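Local coordinates for protein Pcza361.24 (Amycolatopsis orientalis, PDB 3G2M) that transfers a methyl group from S-adenosyl-L-methionine to nitrogen, probably on glycopeptide antibiotics or their precursors during biosynthesis, at residues S83-E88 with G104-A109; G152-S157 with G184-S189; V29-A34 with I227-I232; V36-V41 with F242-H247; T69-E74 with T272-G277. All blocks are in the same frame, centred on the assembly; numbering follows the deposited sequence.

Interactions 1, 2 and 5 belong to the seven-stranded sheet of the methyltransferase fold. Interaction 1 closes first along the chain, then interaction 2, and their centres lie about 11 Å apart because strands 86-89 and 151-156 are neighbours. Interaction 5, its centre about 14 Å from that of interaction 2, lays helix 69-79 against the edge strand 267-274 and meets interaction 2 where Glu71 binds Ser157 and Ser189. Interactions 3 and 4, centres about 10 Å apart, share helix 32-40 and the sheet formed by strands 219-234 and 244-252. Their centres lie more than 30 Å from those of interactions 1 and 2, so the cofactor-binding core is separate from this second sheet, which continues into the other subunit.

Interaction 1 of 5, residues S83-E88 with G104-A109; sequences SGPVLE and GWEVTA
Strands 86-88 and 107-109 run side by side in parallel, their axes 4.7 Å apart at an angle of 22°, with Val86 opposite Val107, Leu87 opposite Thr108 and Glu88 opposite Ala109. Val86 is held twice: its N donates to Glu106 O at 2.8 Å, and its O accepts from Thr108 N. Glu88 N then donates to Thr108 O, at 2.8 Å, in a nearly straight bond of 165°. Just before the strands pair, a water bridges Gly84 O and Glu106 N. Gly84 suits this place because its positive phi would press a side chain against the preceding carbonyl.

Val86 carries most of the apolar contact. Its CG2, anti to the carbonyl carbon, packs against the benzo part of the Trp105 indole, 3.6 Å from CE3 of that ring, while Phe100 also stacks on the indole. On the same side of the sheet, Val107 CG1 reaches Glu88 CB at 4.0 Å. Across the other side, the Leu87 CD1 methyl meets CG2 of Thr108 at 3.9 Å; beta-branched threonine and valine fit extended backbone well. At the exposed end, Pro85 and Glu106 lie alongside each other, with the ring CG 4.1 Å from OE2 of the glutamate.

Glu88 extends its chain so that OE1 bonds Thr97 OG1. Backbone bonds therefore set the register, Val107 and Trp105 pack on helix 97-101, and the hydroxyl of Thr97 gives the buried Glu88 OE1 a polar partner and fixes the end of the extended chain.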
# COMPACT_ATOMS: atom_id res chain seq x y z
N SER A 83 -33.61 -10.49 1.99
CA SER A 83 -34.56 -10.44 3.09
C SER A 83 -34.00 -9.56 4.22
O SER A 83 -33.27 -10.05 5.09
N GLY A 84 -34.32 -8.27 4.18
CA GLY A 84 -33.90 -7.33 5.21
C GLY A 84 -33.07 -6.15 4.72
O GLY A 84 -32.61 -6.15 3.57
N PRO A 85 -32.90 -5.13 5.58
CA PRO A 85 -32.08 -3.94 5.33
C PRO A 85 -30.62 -4.23 4.98
O PRO A 85 -30.03 -5.20 5.47
CB PRO A 85 -32.17 -3.18 6.66
CG PRO A 85 -33.49 -3.61 7.23
CD PRO A 85 -33.56 -5.07 6.89
N VAL A 86 -30.06 -3.37 4.13
CA VAL A 86 -28.66 -3.47 3.70
C VAL A 86 -27.90 -2.25 4.22
O VAL A 86 -28.39 -1.13 4.14
CB VAL A 86 -28.56 -3.54 2.14
CG1 VAL A 86 -27.10 -3.59 1.68
CG2 VAL A 86 -29.33 -4.75 1.60
N LEU A 87 -26.71 -2.48 4.77
CA LEU A 87 -25.85 -1.38 5.16
C LEU A 87 -24.85 -1.08 4.03
O LEU A 87 -24.07 -1.94 3.64
CB LEU A 87 -25.11 -1.71 6.46
CG LEU A 87 -24.09 -0.70 6.99
CD1 LEU A 87 -24.74 0.65 7.32
CD2 LEU A 87 -23.39 -1.28 8.21
N GLU A 88 -24.91 0.13 3.49
CA GLU A 88 -23.93 0.56 2.49
C GLU A 88 -22.92 1.52 3.11
O GLU A 88 -23.29 2.59 3.58
CB GLU A 88 -24.60 1.19 1.26
CG GLU A 88 -23.61 1.56 0.16
CD GLU A 88 -24.19 2.44 -0.92
OE1 GLU A 88 -25.42 2.64 -0.95
OE2 GLU A 88 -23.41 2.94 -1.76
N GLY A 104 -35.88 -2.20 -4.54
CA GLY A 104 -36.81 -2.43 -3.44
C GLY A 104 -36.18 -2.52 -2.06
O GLY A 104 -36.88 -2.61 -1.05
N TRP A 105 -34.84 -2.48 -2.03
CA TRP A 105 -34.06 -2.59 -0.79
C TRP A 105 -34.35 -1.48 0.22
O TRP A 105 -34.54 -0.33 -0.15
CB TRP A 105 -32.57 -2.56 -1.11
CG TRP A 105 -32.03 -3.74 -1.87
CD1 TRP A 105 -32.76 -4.73 -2.50
CD2 TRP A 105 -30.66 -4.04 -2.13
NE1 TRP A 105 -31.92 -5.62 -3.11
CE2 TRP A 105 -30.62 -5.23 -2.90
CE3 TRP A 105 -29.45 -3.42 -1.77
CZ2 TRP A 105 -29.42 -5.81 -3.32
CZ3 TRP A 105 -28.25 -4.00 -2.19
CH2 TRP A 105 -28.25 -5.19 -2.96
N GLU A 106 -34.39 -1.86 1.50
CA GLU A 106 -34.21 -0.91 2.58
C GLU A 106 -32.70 -0.75 2.74
O GLU A 106 -31.98 -1.75 2.87
CB GLU A 106 -34.80 -1.46 3.88
CG GLU A 106 -36.32 -1.52 3.92
CD GLU A 106 -36.82 -2.00 5.27
OE1 GLU A 106 -37.31 -3.14 5.36
OE2 GLU A 106 -36.70 -1.23 6.25
N VAL A 107 -32.22 0.49 2.70
CA VAL A 107 -30.77 0.74 2.79
C VAL A 107 -30.46 1.74 3.88
O VAL A 107 -31.07 2.81 3.96
CB VAL A 107 -30.15 1.23 1.44
CG1 VAL A 107 -28.62 1.33 1.54
CG2 VAL A 107 -30.52 0.30 0.29
N THR A 108 -29.51 1.38 4.75
CA THR A 108 -28.88 2.34 5.64
C THR A 108 -27.58 2.75 4.96
O THR A 108 -26.71 1.92 4.71
CB THR A 108 -28.61 1.75 7.04
OG1 THR A 108 -29.85 1.37 7.64
CG2 THR A 108 -27.91 2.77 7.94
N ALA A 109 -27.49 4.03 4.61
CA ALA A 109 -26.33 4.54 3.89
C ALA A 109 -25.47 5.35 4.85
O ALA A 109 -25.94 6.32 5.43
CB ALA A 109 -26.76 5.37 2.71
O HOH W 1 -34.09 -4.78 1.87

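Interaction 2 of 5, residues G152-S157 with G184-S189; sequences GTVVIS and GKFLLS
Ile156 meets Phe186 and Leu188 through one methyl, CG2, and its path from CB explains why. CB rises from the strand on the side shared with Val154. Its CG1 branch lies anti to the backbone N (chi1 -167°), which places CG2 between N and the carbonyl carbon, leaning over the neighbouring strand. There CG2 comes 3.7 Å from Phe186 CE1 and 3.8 Å from Leu188 CG. CG1 and CD1 run on without meeting the partner strand, on a side chain that also packs on Leu172 of helix 166-179.

Leu188 CG stands over one face of the Phe186 ring toward the rim, on the same side as Ile156 CG2; at the ring's edge CD1 comes 3.3 Å from Val154 O. On the other side of the sheet, Val155 CG1 packs on Leu187 CB at 3.8 Å, and Thr153 CG2 touches Leu187 CD2, in a layer completed by Phe75. Beta-branched valine and isoleucine suit the extended backbone, and the flat Phe186 ring fills the face under helix 166-179.

Five backbone bonds hold the parallel pair. Leu187 N to Val154 O (2.8 Å) is nearly straight at 168°, whereas Lys185 N approaches Gly152 O from a donor position tilted 34° out of the carbonyl plane. Beyond the last bond, Ser157 and Ser189 are both hydrogen-bonded through OG to Glu71 OE2.

Ser157 binds S-adenosyl-L-methionine, and it sits where strand 151-156 gives way to helix 158-161. A ligand-binding residue at the carboxyl end of a central parallel strand is characteristic of the Rossmann-like fold of AdoMet-dependent methyltransferases.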
# COMPACT_ATOMS: atom_id res chain seq x y z
N GLY A 152 -28.26 -8.12 7.47
CA GLY A 152 -28.04 -9.37 6.75
C GLY A 152 -27.05 -9.20 5.61
O GLY A 152 -26.46 -10.18 5.16
N THR A 153 -26.88 -7.96 5.15
CA THR A 153 -26.00 -7.61 4.03
C THR A 153 -25.29 -6.29 4.32
O THR A 153 -25.92 -5.31 4.70
CB THR A 153 -26.80 -7.46 2.71
OG1 THR A 153 -27.64 -8.60 2.51
CG2 THR A 153 -25.85 -7.32 1.51
N VAL A 154 -23.97 -6.29 4.15
CA VAL A 154 -23.16 -5.07 4.22
C VAL A 154 -22.33 -4.96 2.94
O VAL A 154 -21.69 -5.92 2.53
CB VAL A 154 -22.24 -5.04 5.48
CG1 VAL A 154 -21.36 -3.78 5.48
CG2 VAL A 154 -23.06 -5.11 6.77
N VAL A 155 -22.35 -3.80 2.30
CA VAL A 155 -21.66 -3.60 1.02
C VAL A 155 -20.69 -2.41 1.04
O VAL A 155 -20.91 -1.42 1.74
CB VAL A 155 -22.65 -3.47 -0.20
CG1 VAL A 155 -23.51 -4.72 -0.35
CG2 VAL A 155 -23.54 -2.25 -0.08
N ILE A 156 -19.60 -2.54 0.28
CA ILE A 156 -18.66 -1.44 0.10
C ILE A 156 -18.10 -1.45 -1.32
O ILE A 156 -17.81 -2.51 -1.88
CB ILE A 156 -17.52 -1.45 1.18
CG1 ILE A 156 -16.74 -0.13 1.18
CG2 ILE A 156 -16.58 -2.66 1.02
CD1 ILE A 156 -15.80 0.02 2.37
N SER A 157 -17.97 -0.26 -1.90
CA SER A 157 -17.49 -0.11 -3.27
C SER A 157 -15.98 0.03 -3.33
O SER A 157 -15.36 0.54 -2.38
CB SER A 157 -18.18 1.08 -3.93
OG SER A 157 -17.92 1.11 -5.32
N GLY A 184 -25.11 -13.38 7.85
CA GLY A 184 -25.06 -12.18 7.02
C GLY A 184 -23.83 -12.16 6.12
O GLY A 184 -22.81 -12.77 6.43
N LYS A 185 -23.93 -11.45 5.00
CA LYS A 185 -22.80 -11.36 4.08
C LYS A 185 -22.23 -9.96 3.86
O LYS A 185 -22.95 -8.95 3.87
CB LYS A 185 -23.06 -12.10 2.76
CG LYS A 185 -24.29 -11.68 1.97
CD LYS A 185 -24.70 -12.80 0.98
CE LYS A 185 -23.50 -13.32 0.16
NZ LYS A 185 -23.85 -14.53 -0.65
N PHE A 186 -20.91 -9.93 3.70
CA PHE A 186 -20.15 -8.72 3.41
C PHE A 186 -19.75 -8.78 1.94
O PHE A 186 -19.02 -9.68 1.53
CB PHE A 186 -18.91 -8.67 4.32
CG PHE A 186 -18.07 -7.42 4.16
CD1 PHE A 186 -18.61 -6.23 3.66
CD2 PHE A 186 -16.73 -7.43 4.56
CE1 PHE A 186 -17.83 -5.09 3.53
CE2 PHE A 186 -15.94 -6.28 4.45
CZ PHE A 186 -16.48 -5.12 3.93
N LEU A 187 -20.25 -7.84 1.15
CA LEU A 187 -19.96 -7.80 -0.28
C LEU A 187 -19.07 -6.62 -0.60
O LEU A 187 -19.34 -5.51 -0.16
CB LEU A 187 -21.24 -7.71 -1.12
CG LEU A 187 -22.29 -8.82 -1.20
CD1 LEU A 187 -21.76 -10.07 -1.87
CD2 LEU A 187 -22.90 -9.18 0.13
N LEU A 188 -18.03 -6.87 -1.38
CA LEU A 188 -17.11 -5.82 -1.80
C LEU A 188 -16.90 -5.86 -3.31
O LEU A 188 -16.80 -6.93 -3.90
CB LEU A 188 -15.75 -5.97 -1.11
CG LEU A 188 -15.60 -6.28 0.39
CD1 LEU A 188 -15.63 -7.78 0.64
CD2 LEU A 188 -14.28 -5.70 0.90
N SER A 189 -16.85 -4.69 -3.94
CA SER A 189 -16.30 -4.60 -5.29
C SER A 189 -14.88 -4.08 -5.17
O SER A 189 -14.58 -3.28 -4.28
CB SER A 189 -17.14 -3.70 -6.19
OG SER A 189 -17.06 -2.35 -5.79

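Interaction 3 of 5, residues V29-A34 with I227-I232; sequences VRTPHA and IQEITI
Thr31 OG1 is gripped from two sides: it bonds Thr231 OG1 at 2.7 Å, and it accepts from Ala34 N at 3.2 Å. The second is a capping bond, with Thr31 as the N-cap residue of helix 32-40 and an N-H...O angle of 152°. Threonine suits the position because its hydroxyl can serve the first turn and still reach the strand. With chi1 at 76°, OG1 sits between the backbone N and the carbonyl carbon, facing the start of the helix, while CG2 is carried over toward Glu229.

That methyl rests 3.4 Å from Glu229 CD, the two side chains passing each other in opposite directions. The carboxylate finds its charged partners beyond this contact: OE1 pairs with Arg248 and with Arg220 of the second subunit, so the glutamate probably keeps its charge despite being buried. Thr231 adds its own methyl, CG2, which lies 4.2 Å from Ala34 CB and 4.1 Å from His33 ND1. The small alanine lets the helix come close to the strand here, and the His33 ring goes on to meet the ring of His218 of the second subunit.

Helix 32-40 thus begins against strand 219-234, beside the neighbouring strand 244-252, where Thr246 OG1 binds Val29 O. Residues 227-232 also pair antiparallel with a strand of the other subunit, which extends the sheet across the interface.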
# COMPACT_ATOMS: atom_id res chain seq x y z
N VAL A 29 0.33 16.64 -8.20
CA VAL A 29 1.23 15.61 -8.74
C VAL A 29 1.70 15.96 -10.16
O VAL A 29 0.90 16.25 -11.05
CB VAL A 29 0.59 14.19 -8.70
CG1 VAL A 29 1.51 13.15 -9.33
CG2 VAL A 29 0.25 13.80 -7.27
N ARG A 30 3.01 15.90 -10.34
CA ARG A 30 3.69 16.40 -11.52
C ARG A 30 4.13 15.24 -12.43
O ARG A 30 5.32 14.96 -12.57
CB ARG A 30 4.90 17.20 -11.05
CG ARG A 30 5.47 18.20 -12.01
CD ARG A 30 6.69 18.85 -11.39
NE ARG A 30 7.83 18.88 -12.31
CZ ARG A 30 9.07 19.22 -11.96
NH1 ARG A 30 9.34 19.56 -10.70
NH2 ARG A 30 10.04 19.21 -12.86
N THR A 31 3.16 14.59 -13.07
CA THR A 31 3.40 13.36 -13.84
C THR A 31 4.31 13.59 -15.06
O THR A 31 4.28 14.67 -15.65
CB THR A 31 2.08 12.66 -14.27
OG1 THR A 31 1.48 13.37 -15.37
CG2 THR A 31 1.09 12.59 -13.12
N PRO A 32 5.12 12.57 -15.42
CA PRO A 32 6.00 12.66 -16.58
C PRO A 32 5.32 13.19 -17.84
O PRO A 32 5.88 14.05 -18.53
CB PRO A 32 6.45 11.20 -16.79
CG PRO A 32 6.42 10.62 -15.43
CD PRO A 32 5.26 11.27 -14.73
N HIS A 33 4.12 12.70 -18.14
CA HIS A 33 3.38 13.16 -19.31
C HIS A 33 2.87 14.61 -19.16
O HIS A 33 2.88 15.37 -20.14
CB HIS A 33 2.22 12.22 -19.66
CG HIS A 33 1.57 12.53 -20.97
ND1 HIS A 33 0.56 13.46 -21.11
CD2 HIS A 33 1.81 12.05 -22.22
CE1 HIS A 33 0.20 13.53 -22.38
NE2 HIS A 33 0.94 12.68 -23.07
N ALA A 34 2.44 14.97 -17.96
CA ALA A 34 2.01 16.34 -17.66
C ALA A 34 3.14 17.35 -17.86
O ALA A 34 2.93 18.40 -18.46
CB ALA A 34 1.44 16.45 -16.25
N ILE A 227 -0.21 2.11 -7.34
CA ILE A 227 -0.76 3.46 -7.36
C ILE A 227 -1.34 3.68 -8.75
O ILE A 227 -0.65 3.46 -9.75
CB ILE A 227 0.31 4.53 -7.03
CG1 ILE A 227 0.73 4.42 -5.56
CG2 ILE A 227 -0.21 5.95 -7.34
CD1 ILE A 227 1.91 5.33 -5.19
N GLN A 228 -2.61 4.07 -8.80
CA GLN A 228 -3.24 4.46 -10.05
C GLN A 228 -2.97 5.94 -10.29
O GLN A 228 -3.35 6.80 -9.49
CB GLN A 228 -4.76 4.22 -10.02
CG GLN A 228 -5.45 4.55 -11.35
CD GLN A 228 -6.93 4.89 -11.18
OE1 GLN A 228 -7.29 5.95 -10.66
NE2 GLN A 228 -7.79 3.98 -11.64
N GLU A 229 -2.30 6.22 -11.40
CA GLU A 229 -1.96 7.58 -11.78
C GLU A 229 -2.70 7.95 -13.06
O GLU A 229 -2.62 7.23 -14.06
CB GLU A 229 -0.45 7.71 -11.99
CG GLU A 229 0.02 9.13 -12.23
CD GLU A 229 1.35 9.17 -12.94
OE1 GLU A 229 2.39 9.25 -12.26
OE2 GLU A 229 1.36 9.09 -14.19
N ILE A 230 -3.43 9.05 -13.01
CA ILE A 230 -4.13 9.57 -14.19
C ILE A 230 -3.63 10.97 -14.56
O ILE A 230 -3.29 11.77 -13.68
CB ILE A 230 -5.68 9.59 -14.01
CG1 ILE A 230 -6.08 10.50 -12.84
CG2 ILE A 230 -6.19 8.16 -13.82
CD1 ILE A 230 -7.56 10.89 -12.81
N THR A 231 -3.56 11.22 -15.86
CA THR A 231 -3.28 12.54 -16.41
C THR A 231 -4.37 12.80 -17.45
O THR A 231 -4.47 12.08 -18.44
CB THR A 231 -1.89 12.61 -17.10
OG1 THR A 231 -0.86 12.26 -16.17
CG2 THR A 231 -1.62 14.02 -17.65
N ILE A 232 -5.18 13.83 -17.21
CA ILE A 232 -6.26 14.22 -18.13
C ILE A 232 -6.02 15.62 -18.68
O ILE A 232 -5.68 16.54 -17.93
CB ILE A 232 -7.66 14.16 -17.46
CG1 ILE A 232 -7.83 12.86 -16.67
CG2 ILE A 232 -8.77 14.31 -18.51
CD1 ILE A 232 -9.03 12.85 -15.72

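Interaction 4 of 5, residues V36-V41 with F242-H247; sequences VLLASV and FVVCTH
Phe242 has its CG anti to the backbone N (chi1 -168°), which swings the ring toward the end of helix 32-40, where Val41 and Leu37 receive it. Val41, with chi1 at 91°, off the staggered positions at the last residue before a disordered gap, lays its CG2 methyl over one face of that ring. This is a CH-pi contact: CG2 stands 4.1 Å from the centroid of the Phe242 ring and 23° off its normal, displaced toward the CG side. The Leu37 side chain crosses that of Phe242 at about a right angle, its CD2 3.7 Å from Phe242 CE2.

The other methyl of Leu37, CD1, turns to Val244 and touches CG2 there at 4.0 Å. Leu38 CD2 reaches the same valine methyl at 4.1 Å. A branched leucine suits the helix face because its two methyls can serve two different neighbours, and valine suits the extended strand.

The contact is wholly apolar and lies far from the cofactor site. It packs the last turn of helix 32-40 on the start of strand 244-252, the middle strand of a three-stranded sheet, with His233 and Pro234 of strand 219-234 on one flank and Leu47 of strand 47-49 on the other.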
# COMPACT_ATOMS: atom_id res chain seq x y z
N VAL A 36 5.80 17.14 -19.82
CA VAL A 36 6.03 17.28 -21.26
C VAL A 36 4.94 18.14 -21.93
O VAL A 36 5.24 19.00 -22.76
CB VAL A 36 6.17 15.89 -21.95
CG1 VAL A 36 6.35 16.05 -23.45
CG2 VAL A 36 7.35 15.13 -21.37
N LEU A 37 3.68 17.91 -21.53
CA LEU A 37 2.54 18.70 -22.01
C LEU A 37 2.67 20.18 -21.68
O LEU A 37 2.60 21.02 -22.58
CB LEU A 37 1.23 18.19 -21.39
CG LEU A 37 0.31 17.25 -22.17
CD1 LEU A 37 -0.84 16.88 -21.25
CD2 LEU A 37 -0.22 17.91 -23.45
N LEU A 38 2.84 20.49 -20.40
CA LEU A 38 2.95 21.87 -19.93
C LEU A 38 4.14 22.60 -20.55
O LEU A 38 4.10 23.82 -20.72
CB LEU A 38 3.03 21.92 -18.40
CG LEU A 38 1.77 21.50 -17.63
CD1 LEU A 38 2.12 21.09 -16.22
CD2 LEU A 38 0.71 22.60 -17.64
N ALA A 39 5.18 21.85 -20.90
CA ALA A 39 6.36 22.40 -21.56
C ALA A 39 6.08 22.78 -23.01
O ALA A 39 6.55 23.82 -23.48
CB ALA A 39 7.52 21.41 -21.48
N SER A 40 5.30 21.96 -23.70
CA SER A 40 4.99 22.19 -25.12
C SER A 40 3.78 23.10 -25.35
O SER A 40 3.47 23.48 -26.49
CB SER A 40 4.80 20.85 -25.85
OG SER A 40 3.48 20.35 -25.71
N VAL A 41 3.10 23.47 -24.27
CA VAL A 41 1.86 24.24 -24.35
C VAL A 41 2.00 25.63 -23.73
O VAL A 41 2.98 25.92 -23.04
CB VAL A 41 0.68 23.46 -23.72
CG1 VAL A 41 0.52 23.81 -22.24
CG2 VAL A 41 -0.61 23.73 -24.48
N PHE A 242 -5.22 25.77 -20.97
CA PHE A 242 -5.01 24.34 -21.14
C PHE A 242 -4.77 23.71 -19.77
O PHE A 242 -3.66 23.77 -19.23
CB PHE A 242 -3.82 24.09 -22.07
CG PHE A 242 -3.68 22.67 -22.54
CD1 PHE A 242 -4.41 22.21 -23.63
CD2 PHE A 242 -2.82 21.79 -21.89
CE1 PHE A 242 -4.28 20.89 -24.07
CE2 PHE A 242 -2.69 20.47 -22.31
CZ PHE A 242 -3.42 20.02 -23.41
N VAL A 243 -5.82 23.13 -19.19
CA VAL A 243 -5.73 22.54 -17.85
C VAL A 243 -5.39 21.05 -17.89
O VAL A 243 -6.10 20.24 -18.51
CB VAL A 243 -6.99 22.80 -16.97
CG1 VAL A 243 -7.27 24.30 -16.86
CG2 VAL A 243 -8.21 22.05 -17.50
N VAL A 244 -4.28 20.70 -17.25
CA VAL A 244 -3.85 19.31 -17.14
C VAL A 244 -4.15 18.84 -15.72
O VAL A 244 -3.61 19.38 -14.75
CB VAL A 244 -2.35 19.15 -17.48
CG1 VAL A 244 -1.95 17.67 -17.50
CG2 VAL A 244 -2.03 19.80 -18.82
N CYS A 245 -5.03 17.85 -15.61
CA CYS A 245 -5.47 17.33 -14.32
C CYS A 245 -4.77 16.01 -14.01
O CYS A 245 -4.78 15.09 -14.82
CB CYS A 245 -6.99 17.12 -14.31
SG CYS A 245 -7.96 18.58 -14.73
N THR A 246 -4.14 15.93 -12.83
CA THR A 246 -3.45 14.72 -12.41
C THR A 246 -3.96 14.23 -11.06
O THR A 246 -4.53 15.01 -10.29
CB THR A 246 -1.91 14.90 -12.33
OG1 THR A 246 -1.59 15.84 -11.29
CG2 THR A 246 -1.33 15.37 -13.67
N HIS A 247 -3.77 12.95 -10.79
CA HIS A 247 -4.10 12.39 -9.48
C HIS A 247 -3.42 11.04 -9.26
O HIS A 247 -3.20 10.30 -10.21
CB HIS A 247 -5.62 12.24 -9.31
CG HIS A 247 -6.03 11.91 -7.90
ND1 HIS A 247 -6.08 12.86 -6.90
CD2 HIS A 247 -6.38 10.74 -7.33
CE1 HIS A 247 -6.46 12.28 -5.78
NE2 HIS A 247 -6.64 10.99 -6.01

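Interaction 5 of 5, residues T69-E74 with T272-G277; sequences TSEARE and TPFASG
Glu74 lies across the Phe274 ring where helix 69-79 covers the edge strand 267-274 of the methyltransferase sheet, a helix-on-sheet contact of the Rossmann-like fold. This is the tight part. Glu74 CG stands 3.6 Å from the centroid of the Phe274 ring, 20° off its normal, in a CH-pi contact, and the carboxylate plane is only 20° from that of the ring. The bend at chi2 (-63°) folds the glutamate back so that its methylene rests on the aromatic face. Phenylalanine suits the place because its other neighbours, Met284 and Leu286, are apolar too. Of the carboxylate, OE1 has at most a long, weak ion pair with Arg78.

Glu71 brings its CA to 4.2 Å from Phe274 CE1, but its carboxylate turns away to a salt bridge with Arg95, and so probably helps position Arg95 and Ser157, which bind the cofactor.

The looser side lies beyond, toward residues 276-277, in the following loop. Ser70, small enough for the approach, brings CB to 3.4 Å from Ser276 O, with its OG near Gly277 C. A water completes the join: it donates to Ser276 O at 2.6 Å and accepts a weak bond from Glu71 N at 3.1 Å.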
# COMPACT_ATOMS: atom_id res chain seq x y z
N THR A 69 -24.23 1.61 -12.61
CA THR A 69 -25.40 0.75 -12.83
C THR A 69 -25.01 -0.72 -12.93
O THR A 69 -25.68 -1.58 -12.36
CB THR A 69 -26.20 1.16 -14.09
OG1 THR A 69 -25.30 1.57 -15.12
CG2 THR A 69 -27.17 2.30 -13.77
N SER A 70 -23.92 -1.00 -13.65
CA SER A 70 -23.40 -2.36 -13.79
C SER A 70 -22.87 -2.89 -12.47
O SER A 70 -23.00 -4.08 -12.17
CB SER A 70 -22.29 -2.40 -14.84
OG SER A 70 -22.80 -2.08 -16.12
N GLU A 71 -22.26 -2.01 -11.68
CA GLU A 71 -21.72 -2.38 -10.38
C GLU A 71 -22.84 -2.75 -9.41
O GLU A 71 -22.79 -3.80 -8.77
CB GLU A 71 -20.84 -1.26 -9.81
CG GLU A 71 -20.11 -1.65 -8.55
CD GLU A 71 -19.31 -0.52 -7.93
OE1 GLU A 71 -19.08 0.51 -8.60
OE2 GLU A 71 -18.90 -0.66 -6.76
N ALA A 72 -23.85 -1.88 -9.31
CA ALA A 72 -24.99 -2.13 -8.43
C ALA A 72 -25.71 -3.43 -8.80
O ALA A 72 -26.13 -4.18 -7.92
CB ALA A 72 -25.96 -0.95 -8.46
N ARG A 73 -25.81 -3.67 -10.10
CA ARG A 73 -26.36 -4.91 -10.65
C ARG A 73 -25.59 -6.14 -10.16
O ARG A 73 -26.20 -7.15 -9.80
CB ARG A 73 -26.32 -4.84 -12.18
CG ARG A 73 -27.26 -5.79 -12.92
CD ARG A 73 -27.21 -5.51 -14.42
NE ARG A 73 -25.88 -5.77 -14.97
CZ ARG A 73 -25.33 -5.09 -15.98
NH1 ARG A 73 -25.97 -4.09 -16.56
NH2 ARG A 73 -24.11 -5.42 -16.39
N GLU A 74 -24.26 -6.05 -10.16
CA GLU A 74 -23.44 -7.18 -9.69
C GLU A 74 -23.65 -7.45 -8.21
O GLU A 74 -23.71 -8.61 -7.79
CB GLU A 74 -21.95 -6.98 -10.00
CG GLU A 74 -21.56 -7.40 -11.41
CD GLU A 74 -21.75 -8.89 -11.71
OE1 GLU A 74 -21.56 -9.75 -10.81
OE2 GLU A 74 -22.08 -9.21 -12.86
N THR A 272 -15.89 -12.95 -7.99
CA THR A 272 -16.38 -12.96 -9.36
C THR A 272 -15.92 -11.73 -10.14
O THR A 272 -16.38 -10.61 -9.87
CB THR A 272 -17.93 -13.06 -9.41
OG1 THR A 272 -18.37 -14.11 -8.55
CG2 THR A 272 -18.41 -13.32 -10.84
N PRO A 273 -15.01 -11.92 -11.10
CA PRO A 273 -14.62 -10.80 -11.96
C PRO A 273 -15.76 -10.34 -12.87
O PRO A 273 -16.59 -11.16 -13.29
CB PRO A 273 -13.45 -11.37 -12.78
CG PRO A 273 -13.65 -12.84 -12.75
CD PRO A 273 -14.27 -13.15 -11.43
N PHE A 274 -15.83 -9.04 -13.13
CA PHE A 274 -16.85 -8.46 -13.99
C PHE A 274 -16.38 -7.13 -14.56
O PHE A 274 -15.42 -6.54 -14.06
CB PHE A 274 -18.18 -8.29 -13.23
CG PHE A 274 -18.16 -7.24 -12.15
CD1 PHE A 274 -18.62 -5.96 -12.40
CD2 PHE A 274 -17.72 -7.55 -10.87
CE1 PHE A 274 -18.62 -4.99 -11.40
CE2 PHE A 274 -17.71 -6.59 -9.86
CZ PHE A 274 -18.17 -5.31 -10.13
N ALA A 275 -17.05 -6.67 -15.62
CA ALA A 275 -16.74 -5.39 -16.25
C ALA A 275 -17.59 -4.28 -15.64
O ALA A 275 -18.82 -4.39 -15.58
CB ALA A 275 -16.95 -5.47 -17.75
N SER A 276 -16.93 -3.22 -15.19
CA SER A 276 -17.61 -2.09 -14.56
C SER A 276 -18.47 -1.28 -15.54
O SER A 276 -19.44 -0.64 -15.13
CB SER A 276 -16.60 -1.18 -13.85
OG SER A 276 -15.62 -0.71 -14.76
N GLY A 277 -18.12 -1.32 -16.82
CA GLY A 277 -18.91 -0.64 -17.85
C GLY A 277 -19.95 -1.53 -18.51
O GLY A 277 -20.51 -1.18 -19.55
O HOH W 2 -20.37 0.14 -12.88